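Local coordinates for alginate biosynthesis protein AlgX (Pseudomonas aeruginosa, PDB 4KNC), which helps O-acetylate the exopolysaccharide alginate, probably as the acetyltransferase, and protects the polymer from degradation while it crosses the periplasm, at residues Thr36-Ala41 with Gly193-Ala198; Asp43-Arg48 with Arg94-Pro99; Phe105-Ala110 with Leu134-Glu139. All blocks are in the same frame, centred on the assembly; numbering follows the deposited sequence.

Contact 1: residues Thr36-Ala41 with Gly193-Ala198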
# COMPACT_ATOMS: atom_id res chain seq x y z
N THR A 36 3.17 15.82 12.95
CA THR A 36 2.61 17.16 13.05
C THR A 36 1.15 17.25 13.52
O THR A 36 0.28 16.64 12.90
CB THR A 36 2.68 17.84 11.66
OG1 THR A 36 3.95 17.54 11.07
CG2 THR A 36 2.48 19.34 11.77
N HIS A 37 0.87 17.94 14.63
CA HIS A 37 1.84 18.21 15.68
C HIS A 37 1.38 17.40 16.90
O HIS A 37 0.21 16.98 16.96
CB HIS A 37 1.96 19.72 15.99
CG HIS A 37 0.78 20.30 16.72
ND1 HIS A 37 -0.16 21.11 16.11
CD2 HIS A 37 0.41 20.22 18.03
CE1 HIS A 37 -1.06 21.47 17.00
NE2 HIS A 37 -0.74 20.95 18.17
N LEU A 38 2.27 17.14 17.85
CA LEU A 38 1.96 16.22 18.95
C LEU A 38 1.24 16.91 20.10
O LEU A 38 1.61 18.01 20.48
CB LEU A 38 3.23 15.56 19.48
CG LEU A 38 3.97 14.67 18.49
CD1 LEU A 38 5.39 14.42 19.01
CD2 LEU A 38 3.23 13.33 18.28
N VAL A 39 0.20 16.26 20.62
CA VAL A 39 -0.49 16.72 21.82
C VAL A 39 -0.53 15.59 22.86
O VAL A 39 -0.62 14.41 22.52
CB VAL A 39 -1.91 17.26 21.54
CG1 VAL A 39 -1.85 18.47 20.65
CG2 VAL A 39 -2.80 16.19 20.93
N GLN A 40 -0.45 15.99 24.12
CA GLN A 40 -0.36 15.08 25.25
C GLN A 40 -1.76 14.75 25.72
O GLN A 40 -2.50 15.64 26.15
CB GLN A 40 0.40 15.76 26.41
CG GLN A 40 0.51 14.92 27.68
CD GLN A 40 1.55 13.80 27.57
OE1 GLN A 40 2.77 14.05 27.55
NE2 GLN A 40 1.07 12.56 27.49
N ALA A 41 -2.14 13.49 25.62
CA ALA A 41 -3.46 13.09 26.08
C ALA A 41 -3.37 12.43 27.46
O ALA A 41 -2.42 12.68 28.21
CB ALA A 41 -4.13 12.18 25.08
N GLY A 193 7.14 3.72 21.23
CA GLY A 193 6.44 4.30 20.09
C GLY A 193 7.19 5.40 19.37
O GLY A 193 7.94 6.16 19.99
N THR A 194 6.96 5.52 18.06
CA THR A 194 7.56 6.60 17.27
C THR A 194 7.16 8.00 17.73
O THR A 194 7.94 8.95 17.59
CB THR A 194 7.24 6.46 15.77
OG1 THR A 194 5.82 6.52 15.58
CG2 THR A 194 7.78 5.15 15.21
N PHE A 195 5.96 8.16 18.27
CA PHE A 195 5.54 9.50 18.68
C PHE A 195 6.33 9.86 19.93
O PHE A 195 6.72 11.01 20.12
CB PHE A 195 4.03 9.60 19.03
CG PHE A 195 3.08 9.17 17.92
CD1 PHE A 195 3.55 8.74 16.69
CD2 PHE A 195 1.71 9.20 18.14
CE1 PHE A 195 2.66 8.35 15.68
CE2 PHE A 195 0.81 8.80 17.14
CZ PHE A 195 1.29 8.38 15.91
N HIS A 196 6.55 8.86 20.80
CA HIS A 196 7.29 9.05 22.05
C HIS A 196 8.75 9.41 21.74
O HIS A 196 9.31 10.29 22.38
CB HIS A 196 7.22 7.79 22.92
CG HIS A 196 5.91 7.58 23.60
ND1 HIS A 196 5.46 6.33 23.97
CD2 HIS A 196 4.96 8.45 24.01
CE1 HIS A 196 4.30 6.44 24.58
NE2 HIS A 196 3.97 7.72 24.63
N LYS A 197 9.33 8.74 20.74
CA LYS A 197 10.69 9.04 20.31
C LYS A 197 10.79 10.44 19.72
O LYS A 197 11.79 11.16 19.96
CB LYS A 197 11.19 8.02 19.30
CG LYS A 197 11.41 6.63 19.87
CD LYS A 197 12.02 5.72 18.82
CE LYS A 197 11.90 4.26 19.24
NZ LYS A 197 12.29 3.36 18.11
N ALA A 198 9.78 10.83 18.96
CA ALA A 198 9.76 12.17 18.37
C ALA A 198 9.69 13.23 19.47
O ALA A 198 10.40 14.24 19.46
CB ALA A 198 8.58 12.32 17.37
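In the SGNH hydrolase-like domain, the short antiparallel hairpin of strands 38-40 and 46-48 is pinned to the start of helix 194-203 where L38 of the first strand meets F195 and A198 on the helix. L38 is the one residue of 36-41 that touches 193-198, and its two methyls divide the work. CD2 lies 3.9 Å from CB of F195 and 4.2 Å from CG of that residue, so it touches the root of the aromatic side chain at a slant to the ring. CD1 is directed at the helix itself, 3.8 Å from the carbonyl O of F195 and 4.2 Å from CB of A198, nearly one turn further on. A branched leucine end suits this place because it can spread over a phenylalanine root and an alanine methyl at once, the short side chain of A198 offering its methyl to CD1.

The CG of F195 stands beside its own backbone N and anti to the carbonyl carbon (chi1 -57°), a rotation that carries the ring away from strand 38-40 and onto R48 of the next strand. The first helical turn is closed by K197 N donating to G193 O over 3.0 Å, with G193 at the N-cap. At the same end T194 N donates to OD1 of D148, an inferred active-site residue.

All three touching residues are buried, and the contact is made by van der Waals packing, side-chain carbons against carbons and one methyl against a backbone carbonyl O. Dispersion and the exclusion of water therefore hold strand to helix, in a place where the side chain of F195 lies about 6 Å from that of D148 without touching it.

Contact 2: residues Asp43-Arg48 with Arg94-Pro99; sequences DDWLFR and REKLSP
K96 gives up the most surface here, and it does so with its methylenes, laid along the indole of W45 while its flank meets F47. CG sits above the indole, 3.9 Å from the centroid of the six-membered ring of W45 and 16° off its normal, a CH-pi contact. The chain is bent at chi2 (-69°), which turns CD and CE along the ring system toward its nitrogen side: CD is 3.8 Å from NE1 of W45. A lysine fits well, since four apolar carbons can cover the face of a tryptophan before the charge is reached. That charge is then joined to the indole by one water, which accepts from K96 NZ at 3.3 Å and, lying in the indole plane, from W45 NE1 at 3.2 Å.

F47, two residues on and within strand 46-48, is met by two neighbours in different ways. The CB of K96 comes to the ring edge, 4.1 Å from CZ of F47. Methyl CD2 of L97 instead stands squarely over one face, 3.5 Å from the F47 ring centroid and 14° off the normal, a second and closer CH-pi contact. R89 adds a cation-pi interaction with the same ring.

A turn in the loop is closed by L97 N donating to R94 O, and S98 caps the next helix by accepting from E101 N. F47 faces the loop while L46 turns to helix 194-203, the alternation of a beta strand, which W45 continues just before strand 46-48. The strand belongs to a two-stranded hairpin of the SGNH hydrolase-like domain, packed between helix 194-203 and the loop 94-99.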
# COMPACT_ATOMS: atom_id res chain seq x y z
N ASP A 43 -2.60 9.85 30.41
CA ASP A 43 -1.50 8.93 30.64
C ASP A 43 -0.36 9.31 29.69
O ASP A 43 -0.06 10.49 29.51
CB ASP A 43 -2.00 7.49 30.44
CG ASP A 43 -0.94 6.45 30.75
OD1 ASP A 43 -0.69 6.19 31.95
OD2 ASP A 43 -0.37 5.90 29.79
N ASP A 44 0.27 8.32 29.06
CA ASP A 44 1.33 8.58 28.10
C ASP A 44 0.79 8.59 26.66
O ASP A 44 1.55 8.41 25.70
CB ASP A 44 2.42 7.52 28.23
CG ASP A 44 3.33 7.75 29.42
OD1 ASP A 44 3.03 8.63 30.25
OD2 ASP A 44 4.36 7.05 29.51
N TRP A 45 -0.52 8.77 26.50
CA TRP A 45 -1.09 8.90 25.16
C TRP A 45 -0.64 10.21 24.50
O TRP A 45 -0.70 11.28 25.10
CB TRP A 45 -2.62 8.76 25.18
CG TRP A 45 -3.04 7.31 25.25
CD1 TRP A 45 -3.10 6.53 26.37
CD2 TRP A 45 -3.40 6.47 24.15
NE1 TRP A 45 -3.49 5.26 26.03
CE2 TRP A 45 -3.68 5.19 24.68
CE3 TRP A 45 -3.52 6.67 22.77
CZ2 TRP A 45 -4.08 4.12 23.87
CZ3 TRP A 45 -3.92 5.61 21.98
CH2 TRP A 45 -4.20 4.35 22.53
N LEU A 46 -0.15 10.09 23.27
CA LEU A 46 0.09 11.25 22.43
C LEU A 46 -0.78 11.11 21.17
O LEU A 46 -1.04 10.00 20.71
CB LEU A 46 1.56 11.34 22.02
CG LEU A 46 2.66 11.48 23.08
CD1 LEU A 46 4.02 11.72 22.39
CD2 LEU A 46 2.36 12.59 24.08
N PHE A 47 -1.23 12.24 20.62
CA PHE A 47 -1.92 12.20 19.33
C PHE A 47 -1.28 13.21 18.40
O PHE A 47 -0.76 14.23 18.85
CB PHE A 47 -3.39 12.54 19.50
CG PHE A 47 -4.21 11.46 20.16
CD1 PHE A 47 -4.12 11.26 21.53
CD2 PHE A 47 -5.07 10.66 19.42
CE1 PHE A 47 -4.89 10.27 22.15
CE2 PHE A 47 -5.83 9.67 20.03
CZ PHE A 47 -5.73 9.48 21.40
N ARG A 48 -1.32 12.92 17.10
CA ARG A 48 -0.93 13.89 16.08
C ARG A 48 -2.17 14.60 15.59
O ARG A 48 -3.14 13.95 15.23
CB ARG A 48 -0.26 13.17 14.91
CG ARG A 48 0.89 12.26 15.34
CD ARG A 48 1.29 11.39 14.18
NE ARG A 48 0.28 10.37 13.90
CZ ARG A 48 0.36 9.48 12.92
NH1 ARG A 48 1.40 9.50 12.10
NH2 ARG A 48 -0.59 8.58 12.75
N ARG A 94 -10.59 8.00 20.58
CA ARG A 94 -11.15 9.25 21.07
C ARG A 94 -11.09 9.41 22.60
O ARG A 94 -10.62 10.44 23.10
CB ARG A 94 -12.61 9.39 20.62
CG ARG A 94 -13.25 10.72 21.01
CD ARG A 94 -14.75 10.71 20.78
NE ARG A 94 -15.30 12.06 20.84
CZ ARG A 94 -16.59 12.34 20.80
NH1 ARG A 94 -17.48 11.35 20.71
NH2 ARG A 94 -17.01 13.60 20.86
N GLU A 95 -11.53 8.40 23.34
CA GLU A 95 -11.68 8.53 24.80
C GLU A 95 -10.37 8.72 25.57
O GLU A 95 -10.39 9.08 26.74
CB GLU A 95 -12.49 7.37 25.40
CG GLU A 95 -13.96 7.32 24.94
CD GLU A 95 -14.70 8.66 25.07
OE1 GLU A 95 -14.51 9.36 26.07
OE2 GLU A 95 -15.48 9.02 24.16
N LYS A 96 -9.23 8.48 24.92
CA LYS A 96 -7.94 8.69 25.57
C LYS A 96 -7.52 10.16 25.55
O LYS A 96 -6.54 10.55 26.19
CB LYS A 96 -6.87 7.81 24.92
CG LYS A 96 -7.23 6.32 24.88
CD LYS A 96 -7.22 5.71 26.28
CE LYS A 96 -7.36 4.19 26.20
NZ LYS A 96 -7.31 3.55 27.55
N LEU A 97 -8.26 10.97 24.80
CA LEU A 97 -8.00 12.41 24.73
C LEU A 97 -8.24 13.13 26.06
O LEU A 97 -9.02 12.67 26.89
CB LEU A 97 -8.90 13.04 23.65
CG LEU A 97 -8.51 12.60 22.24
CD1 LEU A 97 -9.48 13.14 21.23
CD2 LEU A 97 -7.08 13.05 21.92
N SER A 98 -7.56 14.26 26.25
CA SER A 98 -7.86 15.14 27.37
C SER A 98 -9.22 15.77 27.11
O SER A 98 -9.69 15.82 25.96
CB SER A 98 -6.78 16.21 27.49
OG SER A 98 -7.03 17.27 26.60
N PRO A 99 -9.89 16.24 28.18
CA PRO A 99 -11.23 16.78 27.98
C PRO A 99 -11.22 17.99 27.05
O PRO A 99 -12.11 18.13 26.21
CB PRO A 99 -11.67 17.16 29.40
CG PRO A 99 -10.88 16.24 30.29
CD PRO A 99 -9.54 16.14 29.61
O HOH W 1 -4.17 3.24 28.44

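Contact 3: residues Phe105-Ala110 with Leu134-Glu139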
# COMPACT_ATOMS: atom_id res chain seq x y z
N PHE A 105 -11.85 18.16 19.20
CA PHE A 105 -11.82 17.23 18.07
C PHE A 105 -13.23 16.96 17.56
O PHE A 105 -14.02 16.30 18.23
CB PHE A 105 -11.14 15.94 18.51
CG PHE A 105 -11.21 14.82 17.51
CD1 PHE A 105 -10.96 15.04 16.16
CD2 PHE A 105 -11.48 13.52 17.93
CE1 PHE A 105 -11.01 13.99 15.23
CE2 PHE A 105 -11.54 12.46 17.02
CZ PHE A 105 -11.30 12.70 15.67
N ASP A 106 -13.55 17.47 16.38
CA ASP A 106 -14.87 17.27 15.77
C ASP A 106 -15.08 15.81 15.37
O ASP A 106 -15.10 15.47 14.18
CB ASP A 106 -15.04 18.16 14.54
CG ASP A 106 -16.49 18.47 14.21
OD1 ASP A 106 -17.37 17.62 14.43
OD2 ASP A 106 -16.75 19.58 13.72
N TYR A 107 -15.24 14.94 16.37
CA TYR A 107 -15.38 13.50 16.15
C TYR A 107 -16.51 13.11 15.19
O TYR A 107 -16.33 12.25 14.33
CB TYR A 107 -15.55 12.77 17.48
CG TYR A 107 -16.00 11.34 17.33
CD1 TYR A 107 -15.09 10.33 17.04
CD2 TYR A 107 -17.33 10.99 17.48
CE1 TYR A 107 -15.50 9.01 16.90
CE2 TYR A 107 -17.76 9.67 17.33
CZ TYR A 107 -16.83 8.69 17.05
OH TYR A 107 -17.23 7.38 16.89
N GLU A 108 -17.67 13.75 15.33
CA GLU A 108 -18.81 13.37 14.49
C GLU A 108 -18.53 13.73 13.03
O GLU A 108 -18.90 12.99 12.11
CB GLU A 108 -20.12 14.02 14.98
CG GLU A 108 -20.57 13.56 16.37
CD GLU A 108 -20.88 12.07 16.44
OE1 GLU A 108 -21.18 11.48 15.39
OE2 GLU A 108 -20.81 11.48 17.55
N LEU A 109 -17.86 14.85 12.81
CA LEU A 109 -17.54 15.27 11.45
C LEU A 109 -16.55 14.30 10.81
O LEU A 109 -16.70 13.93 9.64
CB LEU A 109 -16.96 16.67 11.45
CG LEU A 109 -16.62 17.19 10.06
CD1 LEU A 109 -17.90 17.19 9.22
CD2 LEU A 109 -16.00 18.57 10.14
N ALA A 110 -15.53 13.92 11.58
CA ALA A 110 -14.53 12.96 11.12
C ALA A 110 -15.19 11.63 10.76
O ALA A 110 -14.94 11.07 9.70
CB ALA A 110 -13.44 12.74 12.20
N LEU A 134 -16.05 -0.11 15.73
CA LEU A 134 -14.90 -0.08 16.64
C LEU A 134 -14.57 1.32 17.13
O LEU A 134 -13.67 1.49 17.95
CB LEU A 134 -13.66 -0.69 15.97
CG LEU A 134 -13.88 -2.08 15.38
CD1 LEU A 134 -12.56 -2.61 14.81
CD2 LEU A 134 -14.46 -3.01 16.45
N PHE A 135 -15.27 2.33 16.61
CA PHE A 135 -14.95 3.72 16.93
C PHE A 135 -15.32 4.07 18.37
O PHE A 135 -16.21 3.46 18.97
CB PHE A 135 -15.69 4.69 16.01
CG PHE A 135 -15.22 4.66 14.58
CD1 PHE A 135 -14.25 3.76 14.16
CD2 PHE A 135 -15.76 5.54 13.66
CE1 PHE A 135 -13.84 3.73 12.83
CE2 PHE A 135 -15.35 5.52 12.34
CZ PHE A 135 -14.39 4.62 11.92
N ASP A 136 -14.64 5.08 18.90
CA ASP A 136 -14.89 5.57 20.25
C ASP A 136 -14.92 4.41 21.25
O ASP A 136 -15.78 4.35 22.11
CB ASP A 136 -16.23 6.32 20.30
CG ASP A 136 -16.25 7.38 21.37
OD1 ASP A 136 -15.28 7.41 22.16
OD2 ASP A 136 -17.21 8.18 21.43
N GLU A 137 -13.99 3.48 21.09
CA GLU A 137 -14.04 2.22 21.82
C GLU A 137 -13.85 2.42 23.31
O GLU A 137 -13.23 3.39 23.75
CB GLU A 137 -12.93 1.28 21.32
CG GLU A 137 -11.54 1.69 21.84
CD GLU A 137 -10.44 0.72 21.47
OE1 GLU A 137 -10.66 -0.18 20.63
OE2 GLU A 137 -9.34 0.85 22.04
N LYS A 138 -14.38 1.48 24.09
CA LYS A 138 -13.94 1.29 25.47
C LYS A 138 -13.54 -0.17 25.66
O LYS A 138 -14.39 -1.06 25.76
CB LYS A 138 -15.02 1.70 26.47
CG LYS A 138 -15.30 3.20 26.47
N GLU A 139 -12.24 -0.40 25.65
CA GLU A 139 -11.68 -1.75 25.66
C GLU A 139 -10.54 -1.76 26.65
O GLU A 139 -9.89 -0.74 26.84
CB GLU A 139 -11.10 -2.08 24.29
CG GLU A 139 -12.14 -2.20 23.19
CD GLU A 139 -12.95 -3.48 23.31
OE1 GLU A 139 -12.48 -4.43 23.97
OE2 GLU A 139 -14.06 -3.52 22.74
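The backbones stay well apart, with CA of Y107 and CA of D136 8.9 Å from each other, and the gap is bridged by the side chain of Y107 reaching out from the first turn of helix 107-123 to the loop at F135 and D136. This is a helix N terminus docked on a loop of the SGNH hydrolase-like domain, away from the annotated active-site residues. D106 is the N-cap, and its OD1 accepts from L109 N at 3.2 Å, the donor standing above the carboxylate plane. D106 also forms the centre of an inverse gamma turn, so the chain changes direction sharply just before the helix begins. Over one face of the F105 ring, toward its rim, lies CA of Y107.

A tyrosine is long enough to span the distance. Its CG is anti to the backbone N (chi1 167°), which swings the ring outward from the helix to the loop. The hydroxyl does most of the touching: OH of Y107 abuts CB of F135 at 3.2 Å, a tight approach made near the plane of the tyrosine ring, and lies 3.7 Å from CB of D136. The phenyl ring of F135 also receives this oxygen at its edge, while F135 itself packs edge-to-face with Y114 further along the same helix as Y107.

D136 takes left-handed backbone angles, which sharpens the bend of the loop and presents its CB to the tyrosine. Its carboxylate plane is turned 51° from the Y107 ring, and OD2 forms a salt bridge with R94, whose side chain also touches Y107. CB of D136 comes 4.1 Å from CZ of Y107, the carbon that bears the hydroxyl.

In the fold
From the N terminus, residues 36-41 and 43-48 come first and carry the consecutive strands 38-40 and 46-48 of one hairpin, joined by backbone bonds such as V39 N to F47 O. Contact 2 closes a loop of 45 residues from 43-48 to 94-99; contact 3 then opens and closes its own loop, from 105-110 to 134-139, in series with it. Both nest inside the long loop that contact 1 closes at 193-198. Contacts 1 and 2 touch again through H196 NE2 and D44 O, whereas L97 on F105 and R94 on D136 join contacts 2 and 3. The hairpin is thereby tied to helix 194-203, and through the loop before helix 99-104 to helix 107-123.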